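Local coordinates for protein aspartokinase (Synechocystis, PDB 3L76) that probably catalyses the ATP-dependent phosphorylation of aspartate to 4-phospho-L-aspartate, an early step on the routes to lysine and threonine, and binds both amino acids, at residues A79-S82 / L83-E87. Sequence-based numbering, arbitrary orientation.
Sequences ALLS and LALQE
Successive backbone N-H groups from Leu83 to Gln86 bond to the carbonyl oxygens of Ala79 to Ser82, four residues back in each case, an unbroken alpha-helical ladder in which Ala84 N to Leu80 O measures 2.9 Å. Gln86 N reaches Ser82 O at 3.1 Å, coming from above the carbonyl plane. The same oxygen takes a second, weak bond from the Gln86 side chain, NE2 to Ser82 O at 3.2 Å with an N-H...O angle of only 131°. With CG anti to its own carbonyl carbon (chi1 -67°) and the chain extended beyond it, the Gln86 side chain runs back past Ser82 O and brings NE2 near it; a long polar side chain suits this partly exposed edge. One turn apart on another face, Leu81 and Leu85 meet through CG and CD1 at 4.3 Å. This is the C-terminal part of helix 63-87 in the amino acid kinase domain, and these two branched side chains face the core: Leu81 packs on Val22 and Val38, Leu85 on Ile26 and Val132, filling the layer between helices and central sheet. Ala84, small enough for close helix approach, rests on Ala23 of helix 16-31. Ser82 is buried, yet its OG is hydrogen-bonded to Ser94 and to Glu65 of the second subunit, so a compact hydroxyl serves both the fold and the dimer interface, where Leu80 packs on Ile57 of that subunit.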
loop_
_atom_site.group_PDB
_atom_site.type_symbol
_atom_site.label_atom_id
_atom_site.label_comp_id
_atom_site.label_asym_id
_atom_site.label_seq_id
_atom_site.Cartn_x
_atom_site.Cartn_y
_atom_site.Cartn_z
ATOM N N ALA A 79 -10.488 3.731 1.411
ATOM C CA ALA A 79 -11.180 3.166 0.260
ATOM C C ALA A 79 -12.444 2.459 0.745
ATOM O O ALA A 79 -13.547 2.742 0.279
ATOM C CB ALA A 79 -10.266 2.204 -0.515
ATOM N N LEU A 80 -12.284 1.557 1.709
ATOM C CA LEU A 80 -13.424 0.827 2.243
ATOM C C LEU A 80 -14.497 1.775 2.743
ATOM O O LEU A 80 -15.656 1.703 2.322
ATOM C CB LEU A 80 -12.992 -0.148 3.344
ATOM C CG LEU A 80 -12.571 -1.505 2.773
ATOM C CD1 LEU A 80 -13.646 -2.042 1.837
ATOM C CD2 LEU A 80 -11.266 -1.397 2.020
ATOM N N LEU A 81 -14.100 2.676 3.632
ATOM C CA LEU A 81 -15.044 3.589 4.265
ATOM C C LEU A 81 -15.841 4.443 3.275
ATOM O O LEU A 81 -17.045 4.650 3.455
ATOM C CB LEU A 81 -14.329 4.496 5.266
ATOM C CG LEU A 81 -15.254 5.483 5.993
ATOM C CD1 LEU A 81 -16.298 4.734 6.803
ATOM C CD2 LEU A 81 -14.474 6.437 6.874
ATOM N N SER A 82 -15.168 4.951 2.246
ATOM C CA SER A 82 -15.826 5.830 1.288
ATOM C C SER A 82 -16.782 5.039 0.385
ATOM O O SER A 82 -17.783 5.582 -0.075
ATOM C CB SER A 82 -14.808 6.658 0.485
ATOM O OG SER A 82 -14.358 5.977 -0.667
ATOM N N LEU A 83 -16.481 3.758 0.163
ATOM C CA LEU A 83 -17.392 2.851 -0.525
ATOM C C LEU A 83 -18.628 2.602 0.322
ATOM O O LEU A 83 -19.759 2.628 -0.177
ATOM C CB LEU A 83 -16.709 1.513 -0.807
ATOM C CG LEU A 83 -15.745 1.480 -1.989
ATOM C CD1 LEU A 83 -15.091 0.114 -2.087
ATOM C CD2 LEU A 83 -16.470 1.843 -3.278
ATOM N N ALA A 84 -18.396 2.347 1.605
ATOM C CA ALA A 84 -19.464 2.110 2.568
ATOM C C ALA A 84 -20.404 3.309 2.682
ATOM O O ALA A 84 -21.611 3.141 2.857
ATOM C CB ALA A 84 -18.869 1.778 3.926
ATOM N N LEU A 85 -19.836 4.512 2.607
ATOM C CA LEU A 85 -20.610 5.749 2.619
ATOM C C LEU A 85 -21.461 5.853 1.360
ATOM O O LEU A 85 -22.630 6.241 1.414
ATOM C CB LEU A 85 -19.683 6.966 2.706
ATOM C CG LEU A 85 -19.117 7.346 4.081
ATOM C CD1 LEU A 85 -17.871 8.216 3.956
ATOM C CD2 LEU A 85 -20.170 8.054 4.918
ATOM N N GLN A 86 -20.853 5.507 0.227
ATOM C CA GLN A 86 -21.511 5.577 -1.074
ATOM C C GLN A 86 -22.641 4.550 -1.198
ATOM O O GLN A 86 -23.631 4.799 -1.885
ATOM C CB GLN A 86 -20.484 5.398 -2.200
ATOM C CG GLN A 86 -19.481 6.543 -2.318
ATOM C CD GLN A 86 -18.489 6.341 -3.450
ATOM O OE1 GLN A 86 -18.873 6.151 -4.603
ATOM N NE2 GLN A 86 -17.207 6.396 -3.127
ATOM N N GLU A 87 -22.490 3.410 -0.519
ATOM C CA GLU A 87 -23.522 2.366 -0.493
ATOM C C GLU A 87 -24.789 2.802 0.246
ATOM O O GLU A 87 -25.871 2.281 -0.013
ATOM C CB GLU A 87 -22.974 1.064 0.107
#